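Local atomic coordinates of ABC transporter, substrate-binding protein (PDB entry 5G5Y), a protein that captures short- and long-chain fructooligosaccharides, preferring tetrasaccharides and larger, and serves the FusABC-MsmK ABC transporter as its solute-binding component. Residues D205-L210 and Y445-R450; V218-D223 and K468-Y473; E229-I234 and G457-E462; D433-I438 and A480-Y485. All blocks are in the same frame, centred on the assembly; numbering follows the deposited sequence.

Contact 1. Residues D205-L210 and Y445-R450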
# COMPACT_ATOMS: atom_id res chain seq x y z
N ASP A 205 4.96 -1.80 -15.76
CA ASP A 205 4.24 -0.60 -15.34
C ASP A 205 3.80 -0.70 -13.87
O ASP A 205 3.68 -1.79 -13.32
CB ASP A 205 3.03 -0.39 -16.25
CG ASP A 205 2.40 1.01 -16.13
OD1 ASP A 205 3.15 1.98 -15.79
OD2 ASP A 205 1.15 1.13 -16.39
N ASN A 206 3.53 0.43 -13.25
CA ASN A 206 2.90 0.43 -11.93
C ASN A 206 2.09 1.70 -11.78
O ASN A 206 2.10 2.53 -12.70
CB ASN A 206 3.93 0.24 -10.83
CG ASN A 206 5.00 1.31 -10.82
OD1 ASN A 206 4.72 2.50 -11.03
ND2 ASN A 206 6.22 0.91 -10.50
N ASP A 207 1.41 1.87 -10.65
CA ASP A 207 0.49 3.02 -10.48
C ASP A 207 1.20 4.36 -10.48
O ASP A 207 0.55 5.36 -10.72
CB ASP A 207 -0.38 2.84 -9.22
CG ASP A 207 -1.45 1.78 -9.40
OD1 ASP A 207 -1.69 1.35 -10.57
OD2 ASP A 207 -2.07 1.36 -8.39
N ASP A 208 2.50 4.40 -10.20
CA ASP A 208 3.30 5.64 -10.33
C ASP A 208 3.91 5.84 -11.73
O ASP A 208 4.52 6.86 -11.99
CB ASP A 208 4.47 5.63 -9.35
CG ASP A 208 4.03 5.53 -7.90
OD1 ASP A 208 3.12 6.27 -7.49
OD2 ASP A 208 4.59 4.70 -7.15
N HIS A 209 3.76 4.84 -12.61
CA HIS A 209 4.46 4.77 -13.89
C HIS A 209 5.95 5.03 -13.74
O HIS A 209 6.56 5.70 -14.58
CB HIS A 209 3.85 5.72 -14.92
CG HIS A 209 2.37 5.60 -15.05
ND1 HIS A 209 1.74 4.43 -15.38
CD2 HIS A 209 1.39 6.52 -14.86
CE1 HIS A 209 0.43 4.61 -15.33
NE2 HIS A 209 0.19 5.87 -15.04
N LEU A 210 6.52 4.54 -12.65
CA LEU A 210 7.92 4.82 -12.35
C LEU A 210 8.61 3.61 -11.74
O LEU A 210 8.21 3.14 -10.67
CB LEU A 210 8.02 6.00 -11.41
CG LEU A 210 9.36 6.69 -11.34
CD1 LEU A 210 9.56 7.58 -12.55
CD2 LEU A 210 9.40 7.55 -10.07
N TYR A 445 -4.78 11.89 -18.31
CA TYR A 445 -4.43 11.83 -19.76
C TYR A 445 -3.81 10.48 -20.15
O TYR A 445 -4.15 9.87 -21.18
CB TYR A 445 -3.49 12.99 -20.13
CG TYR A 445 -2.95 12.92 -21.53
CD1 TYR A 445 -3.76 13.22 -22.63
CD2 TYR A 445 -1.64 12.55 -21.76
CE1 TYR A 445 -3.26 13.14 -23.92
CE2 TYR A 445 -1.13 12.45 -23.04
CZ TYR A 445 -1.95 12.75 -24.13
OH TYR A 445 -1.43 12.64 -25.41
N ILE A 446 -2.85 10.03 -19.35
CA ILE A 446 -2.22 8.74 -19.59
C ILE A 446 -3.29 7.61 -19.64
O ILE A 446 -3.28 6.76 -20.55
CB ILE A 446 -1.16 8.44 -18.51
CG1 ILE A 446 0.07 9.32 -18.74
CG2 ILE A 446 -0.76 6.96 -18.51
CD1 ILE A 446 0.96 9.41 -17.55
N TYR A 447 -4.19 7.60 -18.68
CA TYR A 447 -5.24 6.57 -18.67
C TYR A 447 -6.27 6.77 -19.79
O TYR A 447 -6.78 5.80 -20.31
CB TYR A 447 -5.89 6.44 -17.32
CG TYR A 447 -5.01 5.73 -16.27
CD1 TYR A 447 -4.35 4.54 -16.56
CD2 TYR A 447 -4.86 6.26 -15.00
CE1 TYR A 447 -3.54 3.91 -15.59
CE2 TYR A 447 -4.07 5.64 -14.03
CZ TYR A 447 -3.42 4.46 -14.34
OH TYR A 447 -2.66 3.82 -13.39
N ARG A 448 -6.58 8.00 -20.13
CA ARG A 448 -7.53 8.24 -21.22
C ARG A 448 -6.99 7.67 -22.54
O ARG A 448 -7.69 6.96 -23.24
CB ARG A 448 -7.85 9.73 -21.37
CG ARG A 448 -8.89 9.99 -22.48
CD ARG A 448 -9.30 11.44 -22.61
NE ARG A 448 -8.25 12.38 -23.03
CZ ARG A 448 -7.86 12.60 -24.29
NH1 ARG A 448 -8.35 11.91 -25.33
NH2 ARG A 448 -6.93 13.54 -24.52
N LYS A 449 -5.73 7.96 -22.86
CA LYS A 449 -5.15 7.49 -24.09
C LYS A 449 -5.05 5.96 -24.09
O LYS A 449 -5.37 5.31 -25.08
CB LYS A 449 -3.77 8.13 -24.33
CG LYS A 449 -3.83 9.64 -24.53
CD LYS A 449 -4.74 10.07 -25.67
CE LYS A 449 -4.35 9.40 -26.96
NZ LYS A 449 -5.13 9.97 -28.08
N ARG A 450 -4.66 5.39 -22.95
CA ARG A 450 -4.56 3.96 -22.82
C ARG A 450 -5.92 3.27 -23.10
O ARG A 450 -5.98 2.27 -23.83
CB ARG A 450 -3.98 3.59 -21.44
CG ARG A 450 -3.50 2.18 -21.31
CD ARG A 450 -3.22 1.83 -19.84
NE ARG A 450 -4.43 1.65 -19.05
CZ ARG A 450 -4.51 1.02 -17.87
NH1 ARG A 450 -3.43 0.51 -17.29
NH2 ARG A 450 -5.68 0.87 -17.29
O HOH W 1 -1.00 2.28 -17.50
O HOH W 2 -0.47 -0.37 -18.18

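Contact 2. Residues V218-D223 and K468-Y473. With CA (calcium ion), chain D.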
# COMPACT_ATOMS: atom_id res chain seq x y z
N VAL A 218 16.01 6.38 -12.87
CA VAL A 218 14.56 6.28 -12.72
C VAL A 218 14.02 6.19 -14.16
O VAL A 218 14.55 6.82 -15.06
CB VAL A 218 13.95 7.46 -11.93
CG1 VAL A 218 14.57 7.59 -10.54
CG2 VAL A 218 14.09 8.78 -12.66
N ASP A 219 13.01 5.37 -14.37
CA ASP A 219 12.40 5.20 -15.71
C ASP A 219 10.89 5.40 -15.66
O ASP A 219 10.18 4.75 -14.88
CB ASP A 219 12.77 3.80 -16.23
CG ASP A 219 12.28 3.51 -17.66
OD1 ASP A 219 12.05 4.44 -18.45
OD2 ASP A 219 12.15 2.32 -18.01
N PHE A 220 10.40 6.34 -16.48
CA PHE A 220 8.95 6.54 -16.63
C PHE A 220 8.43 5.44 -17.54
O PHE A 220 8.91 5.29 -18.66
CB PHE A 220 8.64 7.92 -17.19
CG PHE A 220 7.19 8.26 -17.18
CD1 PHE A 220 6.58 8.61 -16.00
CD2 PHE A 220 6.45 8.28 -18.37
CE1 PHE A 220 5.25 8.98 -15.98
CE2 PHE A 220 5.10 8.62 -18.34
CZ PHE A 220 4.52 8.98 -17.14
N THR A 221 7.52 4.62 -17.05
CA THR A 221 7.16 3.42 -17.78
C THR A 221 6.21 3.68 -18.95
O THR A 221 6.18 2.92 -19.90
CB THR A 221 6.51 2.40 -16.85
OG1 THR A 221 5.42 3.03 -16.19
CG2 THR A 221 7.51 1.90 -15.81
N ALA A 222 5.44 4.76 -18.87
CA ALA A 222 4.39 4.95 -19.84
C ALA A 222 4.78 5.71 -21.13
O ALA A 222 3.90 6.03 -21.92
CB ALA A 222 3.21 5.60 -19.15
N ASP A 223 6.07 5.95 -21.37
CA ASP A 223 6.56 6.36 -22.71
C ASP A 223 7.55 5.36 -23.33
O ASP A 223 8.25 5.72 -24.25
CB ASP A 223 7.18 7.76 -22.62
CG ASP A 223 8.50 7.78 -21.84
OD1 ASP A 223 8.81 6.74 -21.17
OD2 ASP A 223 9.19 8.82 -21.91
N LYS A 468 5.05 13.59 -27.08
CA LYS A 468 5.20 15.05 -27.11
C LYS A 468 4.28 15.77 -26.11
O LYS A 468 4.67 16.78 -25.49
CB LYS A 468 4.92 15.59 -28.53
CG LYS A 468 5.95 15.18 -29.57
CD LYS A 468 5.58 15.84 -30.91
CE LYS A 468 6.36 15.28 -32.09
NZ LYS A 468 7.77 15.00 -31.72
N GLU A 469 3.06 15.28 -25.98
CA GLU A 469 2.08 15.84 -25.06
C GLU A 469 2.56 15.65 -23.59
O GLU A 469 2.44 16.55 -22.79
CB GLU A 469 0.73 15.16 -25.28
CG GLU A 469 -0.42 16.02 -24.99
CD GLU A 469 -0.49 17.28 -25.88
OE1 GLU A 469 -0.01 17.35 -27.02
OE2 GLU A 469 -1.14 18.17 -25.40
N LEU A 470 3.13 14.49 -23.30
CA LEU A 470 3.71 14.24 -21.99
C LEU A 470 4.82 15.22 -21.68
O LEU A 470 4.93 15.69 -20.54
CB LEU A 470 4.21 12.78 -21.89
CG LEU A 470 3.18 11.67 -21.91
CD1 LEU A 470 3.87 10.32 -21.75
CD2 LEU A 470 2.14 11.85 -20.85
N GLU A 471 5.64 15.55 -22.67
CA GLU A 471 6.69 16.55 -22.47
C GLU A 471 6.10 17.94 -22.30
O GLU A 471 6.58 18.69 -21.47
CB GLU A 471 7.75 16.55 -23.58
CG GLU A 471 8.88 17.57 -23.38
CD GLU A 471 9.54 17.47 -21.99
OE1 GLU A 471 9.47 16.38 -21.34
OE2 GLU A 471 10.12 18.47 -21.52
N LYS A 472 5.05 18.29 -23.04
CA LYS A 472 4.38 19.56 -22.76
C LYS A 472 3.86 19.66 -21.33
O LYS A 472 3.82 20.76 -20.76
CB LYS A 472 3.23 19.81 -23.72
CG LYS A 472 3.68 20.07 -25.15
CD LYS A 472 2.46 20.00 -26.05
CE LYS A 472 2.78 19.98 -27.52
NZ LYS A 472 1.48 19.91 -28.25
N TYR A 473 3.41 18.53 -20.76
CA TYR A 473 2.99 18.50 -19.37
C TYR A 473 4.14 18.47 -18.37
O TYR A 473 3.88 18.54 -17.16
CB TYR A 473 2.08 17.31 -19.08
CG TYR A 473 0.69 17.38 -19.65
CD1 TYR A 473 -0.11 18.52 -19.49
CD2 TYR A 473 0.15 16.30 -20.30
CE1 TYR A 473 -1.40 18.56 -19.98
CE2 TYR A 473 -1.14 16.31 -20.78
CZ TYR A 473 -1.91 17.45 -20.62
OH TYR A 473 -3.17 17.42 -21.15
CA CA D . 10.75 5.62 -20.13
O HOH W 3 11.73 7.60 -18.79
O HOH W 4 12.90 5.06 -20.80
O HOH W 5 12.01 6.66 -22.00

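Contact 3. Residues E229-I234 and G457-E462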
# COMPACT_ATOMS: atom_id res chain seq x y z
N GLU A 229 3.78 -1.94 -26.64
CA GLU A 229 3.53 -3.35 -26.92
C GLU A 229 2.50 -3.96 -25.97
O GLU A 229 1.69 -4.78 -26.40
CB GLU A 229 4.84 -4.18 -26.97
CG GLU A 229 5.82 -3.72 -28.04
CD GLU A 229 5.23 -3.76 -29.45
OE1 GLU A 229 4.60 -4.77 -29.82
OE2 GLU A 229 5.35 -2.75 -30.17
N GLY A 230 2.55 -3.60 -24.68
CA GLY A 230 1.56 -4.01 -23.72
C GLY A 230 0.17 -3.55 -24.10
O GLY A 230 -0.80 -4.30 -24.06
N VAL A 231 0.07 -2.29 -24.47
CA VAL A 231 -1.20 -1.73 -24.87
C VAL A 231 -1.72 -2.46 -26.12
O VAL A 231 -2.90 -2.81 -26.18
CB VAL A 231 -1.14 -0.19 -25.10
CG1 VAL A 231 -2.49 0.31 -25.59
CG2 VAL A 231 -0.78 0.53 -23.83
N LYS A 232 -0.83 -2.73 -27.07
CA LYS A 232 -1.21 -3.41 -28.31
C LYS A 232 -1.71 -4.82 -27.98
O LYS A 232 -2.63 -5.30 -28.63
CB LYS A 232 -0.06 -3.46 -29.28
CG LYS A 232 0.22 -2.09 -29.86
CD LYS A 232 1.43 -2.11 -30.76
CE LYS A 232 1.09 -2.77 -32.07
NZ LYS A 232 1.99 -2.28 -33.15
N PHE A 233 -1.17 -5.42 -26.93
CA PHE A 233 -1.65 -6.75 -26.50
C PHE A 233 -3.08 -6.69 -25.95
O PHE A 233 -3.95 -7.48 -26.36
CB PHE A 233 -0.69 -7.38 -25.45
CG PHE A 233 -1.19 -8.68 -24.90
CD1 PHE A 233 -1.13 -9.85 -25.67
CD2 PHE A 233 -1.71 -8.76 -23.61
CE1 PHE A 233 -1.62 -11.05 -25.18
CE2 PHE A 233 -2.19 -9.98 -23.11
CZ PHE A 233 -2.12 -11.12 -23.89
N ILE A 234 -3.36 -5.73 -25.07
CA ILE A 234 -4.70 -5.60 -24.51
C ILE A 234 -5.69 -5.25 -25.67
O ILE A 234 -6.82 -5.78 -25.71
CB ILE A 234 -4.77 -4.57 -23.37
CG1 ILE A 234 -3.77 -4.93 -22.23
CG2 ILE A 234 -6.19 -4.49 -22.80
CD1 ILE A 234 -3.95 -6.30 -21.61
N GLY A 457 -8.47 1.88 -30.70
CA GLY A 457 -7.28 1.51 -31.44
C GLY A 457 -6.41 2.71 -31.77
O GLY A 457 -6.44 3.73 -31.06
N ASN A 458 -5.60 2.57 -32.81
CA ASN A 458 -4.78 3.64 -33.44
C ASN A 458 -3.49 4.06 -32.68
O ASN A 458 -2.94 5.12 -32.95
CB ASN A 458 -5.62 4.90 -33.76
CG ASN A 458 -5.00 5.77 -34.88
OD1 ASN A 458 -4.41 5.27 -35.83
ND2 ASN A 458 -5.15 7.09 -34.77
N ILE A 459 -3.01 3.24 -31.76
CA ILE A 459 -1.78 3.60 -31.01
C ILE A 459 -0.56 3.86 -31.91
O ILE A 459 0.19 4.82 -31.66
CB ILE A 459 -1.41 2.58 -29.89
CG1 ILE A 459 -0.33 3.18 -28.97
CG2 ILE A 459 -1.01 1.22 -30.45
CD1 ILE A 459 -0.10 2.32 -27.74
N ASP A 460 -0.36 3.06 -32.95
CA ASP A 460 0.85 3.23 -33.78
C ASP A 460 0.98 4.66 -34.31
O ASP A 460 2.05 5.24 -34.22
CB ASP A 460 0.93 2.24 -34.97
CG ASP A 460 1.21 0.81 -34.53
OD1 ASP A 460 1.73 0.58 -33.42
OD2 ASP A 460 0.88 -0.10 -35.32
N THR A 461 -0.12 5.26 -34.77
CA THR A 461 -0.05 6.59 -35.36
C THR A 461 -0.02 7.71 -34.32
O THR A 461 0.57 8.76 -34.56
CB THR A 461 -1.19 6.77 -36.40
OG1 THR A 461 -1.01 5.76 -37.38
CG2 THR A 461 -1.11 8.12 -37.06
N GLU A 462 -0.61 7.46 -33.16
CA GLU A 462 -0.79 8.47 -32.14
C GLU A 462 0.36 8.51 -31.12
O GLU A 462 0.44 9.47 -30.35
CB GLU A 462 -2.10 8.22 -31.39
CG GLU A 462 -3.33 8.44 -32.25
CD GLU A 462 -4.65 8.29 -31.51
OE1 GLU A 462 -4.67 8.21 -30.24
OE2 GLU A 462 -5.69 8.33 -32.21

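Contact 4. Residues D433-I438 and A480-Y485. With ZN (zinc ion), chain H.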
# COMPACT_ATOMS: atom_id res chain seq x y z
N ASP A 433 4.88 20.69 -4.76
CA ASP A 433 3.93 21.42 -5.59
C ASP A 433 4.16 21.21 -7.10
O ASP A 433 3.22 21.09 -7.84
CB ASP A 433 3.96 22.93 -5.27
CG ASP A 433 3.48 23.25 -3.85
OD1 ASP A 433 2.85 22.39 -3.15
OD2 ASP A 433 3.74 24.39 -3.43
N LYS A 434 5.41 21.19 -7.53
CA LYS A 434 5.72 20.94 -8.93
C LYS A 434 5.26 19.55 -9.39
O LYS A 434 4.71 19.38 -10.48
CB LYS A 434 7.22 21.03 -9.18
CG LYS A 434 7.77 22.43 -9.14
CD LYS A 434 9.18 22.54 -9.70
CE LYS A 434 10.20 22.03 -8.71
NZ LYS A 434 11.60 22.06 -9.23
N ILE A 435 5.53 18.57 -8.54
CA ILE A 435 5.17 17.17 -8.82
C ILE A 435 3.65 16.99 -8.83
O ILE A 435 3.11 16.35 -9.73
CB ILE A 435 5.89 16.24 -7.79
CG1 ILE A 435 7.41 16.25 -8.02
CG2 ILE A 435 5.37 14.79 -7.78
CD1 ILE A 435 7.89 15.80 -9.38
N ALA A 436 2.96 17.61 -7.87
CA ALA A 436 1.49 17.58 -7.78
C ALA A 436 0.81 18.14 -9.01
O ALA A 436 -0.19 17.60 -9.51
CB ALA A 436 1.01 18.32 -6.53
N HIS A 437 1.33 19.26 -9.49
CA HIS A 437 0.84 19.89 -10.69
C HIS A 437 1.02 18.98 -11.90
O HIS A 437 0.07 18.78 -12.66
CB HIS A 437 1.53 21.24 -10.89
CG HIS A 437 1.13 21.98 -12.13
ND1 HIS A 437 1.57 23.26 -12.39
CD2 HIS A 437 0.33 21.65 -13.17
CE1 HIS A 437 1.06 23.69 -13.53
NE2 HIS A 437 0.30 22.73 -14.03
N ILE A 438 2.21 18.44 -12.09
CA ILE A 438 2.47 17.59 -13.23
C ILE A 438 1.55 16.36 -13.23
O ILE A 438 0.98 15.99 -14.29
CB ILE A 438 3.97 17.21 -13.35
CG1 ILE A 438 4.79 18.47 -13.68
CG2 ILE A 438 4.19 16.19 -14.49
CD1 ILE A 438 6.28 18.28 -13.47
N ALA A 480 13.58 14.54 -13.76
CA ALA A 480 14.76 15.13 -13.16
C ALA A 480 14.56 15.30 -11.67
O ALA A 480 15.48 15.07 -10.90
CB ALA A 480 15.14 16.48 -13.81
N ILE A 481 13.38 15.73 -11.25
CA ILE A 481 13.08 15.84 -9.82
C ILE A 481 13.17 14.47 -9.12
O ILE A 481 13.82 14.33 -8.07
CB ILE A 481 11.72 16.49 -9.54
CG1 ILE A 481 11.78 17.98 -9.96
CG2 ILE A 481 11.36 16.33 -8.07
CD1 ILE A 481 10.43 18.57 -10.22
N LYS A 482 12.53 13.47 -9.72
CA LYS A 482 12.53 12.12 -9.15
C LYS A 482 13.95 11.57 -9.05
O LYS A 482 14.35 10.96 -8.03
CB LYS A 482 11.60 11.21 -9.94
CG LYS A 482 10.10 11.54 -9.83
CD LYS A 482 9.51 11.05 -8.52
CE LYS A 482 8.03 11.43 -8.37
NZ LYS A 482 7.46 10.80 -7.14
N GLN A 483 14.74 11.79 -10.10
CA GLN A 483 16.12 11.33 -10.10
C GLN A 483 16.94 12.05 -9.05
O GLN A 483 17.78 11.45 -8.42
CB GLN A 483 16.77 11.52 -11.50
CG GLN A 483 18.11 10.87 -11.66
CD GLN A 483 18.02 9.37 -11.69
OE1 GLN A 483 17.38 8.80 -12.56
NE2 GLN A 483 18.72 8.70 -10.77
N LYS A 484 16.72 13.36 -8.89
CA LYS A 484 17.42 14.10 -7.87
C LYS A 484 17.22 13.50 -6.47
O LYS A 484 18.18 13.26 -5.73
CB LYS A 484 17.00 15.57 -7.91
CG LYS A 484 17.64 16.49 -6.87
CD LYS A 484 17.11 17.92 -7.01
CE LYS A 484 15.72 18.07 -6.42
NZ LYS A 484 15.24 19.48 -6.39
N TYR A 485 15.98 13.28 -6.09
CA TYR A 485 15.71 12.69 -4.79
C TYR A 485 16.21 11.24 -4.65
O TYR A 485 16.65 10.85 -3.57
CB TYR A 485 14.24 12.81 -4.44
CG TYR A 485 13.87 14.22 -4.06
CD1 TYR A 485 14.15 14.70 -2.78
CD2 TYR A 485 13.30 15.09 -4.99
CE1 TYR A 485 13.85 16.00 -2.44
CE2 TYR A 485 12.98 16.39 -4.64
CZ TYR A 485 13.28 16.85 -3.37
OH TYR A 485 13.00 18.15 -2.99
ZN ZN H . -0.51 22.57 -15.86

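Contact 1. Residues D205-L210 and Y445-R450
A type I beta turn, Asn-206 to His-209, sits where the loop ahead of the small hairpin 210-212/218-220 reaches helix 429-455, and from it His-209 and Asp-207 meet Ile-446 and Tyr-447. The imidazole of His-209 turns its edge toward the face of Tyr-447 in an offset edge-to-face pair, centroids 5.4 Å apart and planes at 64°. Next to the phenol, Ile-446 and His-209 extend toward each other, Ile-446 CG2 lying 3.8 Å from His-209 NE2. What fixes the rotation of the imidazole is a nearly straight hydrogen bond within the loop: His-209 ND1 donates to the syn lone pair of Asp-205 OD1 over 2.9 Å, the acceptor lying in the ring plane. Asp-207 crosses Tyr-447 at about a right angle without bonding to it. Instead Asp-207 OD1 forms a salt bridge with Lys-195, while Tyr-447 OH hydrogen-bonds to Asn-189 and Lys-195, in a region whose loop also carries the substrate-binding Asn-191. Three residues further along the helix, the Arg-450 guanidinium has Tyr-447 CD1 against one face, over its centre, and forms a salt bridge with Asp-193. Two waters donate to Asp-205 OD2, at 2.7 and 2.8 Å, and both accept from Arg-450 NH1, the former bond to NH1 being weak.

Contact 2. Residues V218-D223 and K468-Y473
Phe-220 and Leu-470 lean across each other at a slant, the isobutyl tip of the leucine reaching CE2 of the phenyl ring. Leu-470 CD1 stands 4.0 Å from Phe-220 CE2, approaching obliquely. The leucine's CG is anti to its own carbonyl carbon (chi1 -67°), and the chain then runs on extended to CD1, which projects from the helix toward the calcium-binding loop. The same methyl also nears the loop backbone and Asp-223, at 4.3 Å from both Ala-222 O and Asp-223 CB, so that on 218-223 the leucine's contacts all run through this one methyl.

The other end of Phe-220 serves a different purpose. Its carbonyl O binds the calcium ion at 2.4 Å, so the residue faces the hydrophobic helices with its ring and the metal with its backbone. Asp-219 OD1 and Asp-223 OD1 supply two more ligands, at 2.4 and 2.5 Å, while Asn-224 and three waters complete the site. Asp-223 holds its carboxylate between the backbone N and carbonyl carbon (chi1 69°), which brings OD1 to the ion and into the plane of the phenyl ring, at its edge. One of the metal waters also accepts a hydrogen bond from Phe-220 N, 2.9 Å away.

This is one of two calcium sites in the protein. Around the contact, Met-442 and Ile-446 of helix 429-455 and Leu-475 and Leu-479 of helix 475-492 pack on Phe-220, placing the end of strand 218-220 among the three C-terminal helices.

Contact 3. Residues E229-I234 and G457-E462
Val-231 and Lys-232, neighbours on helix 225-239, meet the first turn of helix 459-472 with two different kinds of side chain, one apolar and one charged. Val-231 comes first and points at the other segment. Its CG1, anti to the backbone N (chi1 177°), and its CB both lie 3.8 Å from Ile-459 CD1, the two side chains crossing at a slant. The isoleucine thus spends its long branch on the valine, with CD1 at the end of an extended chain.

Lys-232 follows and takes the shorter branch: its CG lies 3.6 Å from Ile-459 CG2, so the aliphatic part of the lysine covers the isoleucine's flank. A bend at chi3 (75°) then turns the amine toward Asp-460, and the two side chains cross at roughly a right angle. There the salt bridge forms, with Lys-232 NZ 2.9 Å from Asp-460 OD1, which offers its syn lone pair. A second bond from the same NZ, to Asp-460 OD2 at 3.3 Å, is weak. The ion pair lies at the surface, whereas Ile-459 and Val-231 are buried beneath it.

The second segment begins at Gly-457, the first residue to leave helical geometry after helix 429-455; it and Asn-458 both have positive phi, and over them the chain turns back into the next helix. Trp-453 of helix 429-455 packs on both Val-231 and Ile-459, while Arg-450 also touches Val-231. Helix 225-239 therefore lies against the bend between two consecutive C-terminal helices, with Phe-233 on another side contacting helix 157-169.

Contact 4. Residues D433-I438 and A480-Y485
A largely apolar helix-helix interface joins helix 429-455 to helix 475-492, two members of the C-terminal helical region, with Ile-435 and Ile-481 at its centre. The short segments run at 138° between their N-to-C directions, nearer antiparallel than perpendicular, and their axes pass 11.4 Å apart. That spacing is bridged by the two isoleucines, which reach toward each other tip to tip: Ile-435 CD1 is 3.7 Å from Ile-481 CG2 and 3.9 Å from Ile-481 CD1. In Ile-481 the CG2 methyl is anti to the backbone N while CG1 is anti to the carbonyl carbon (chi1 -68°), which sets its two branches apart. CG2 meets Ile-435, whereas CD1 touches both Ile-435 and the aliphatic part of Lys-434, whose CE comes within 3.8 Å. The amine of Lys-434 has its salt bridge with Asp-431, which also pairs with Lys-484. On the other flank Ile-435 CG2 only loosely approaches Lys-482 CE, at 4.3 Å. Tyr-478 of helix 475-492 adds to the packing on Ile-435 and Ile-438. His-437 takes no part in this interface; its NE2 binds a zinc ion at 2.0 Å, with Asp-441 as a second ligand.

In the fold
Following the chain from the N terminus, the loop 205-210, strand 218-220 with its calcium loop, and helix 225-239 come in succession, and each meets the C-terminal helices more than 220 residues later. Contacts 1, 2 and 3 thereby close long loops; contact 3 falls within the span of contact 2, while contact 1 crosses both. Contact 4 closes a much shorter loop, from helix 429-455 to helix 475-492, and crosses the other three. Contact 1 adjoins contact 2 through Asp-205 and Thr-221, contact 3 through Lys-449 and Glu-462, and contact 4 through Leu-210 and Lys-482. Val-218 and Gln-483 link contacts 2 and 4; contacts 2 and 3 share helix 459-472 without touching.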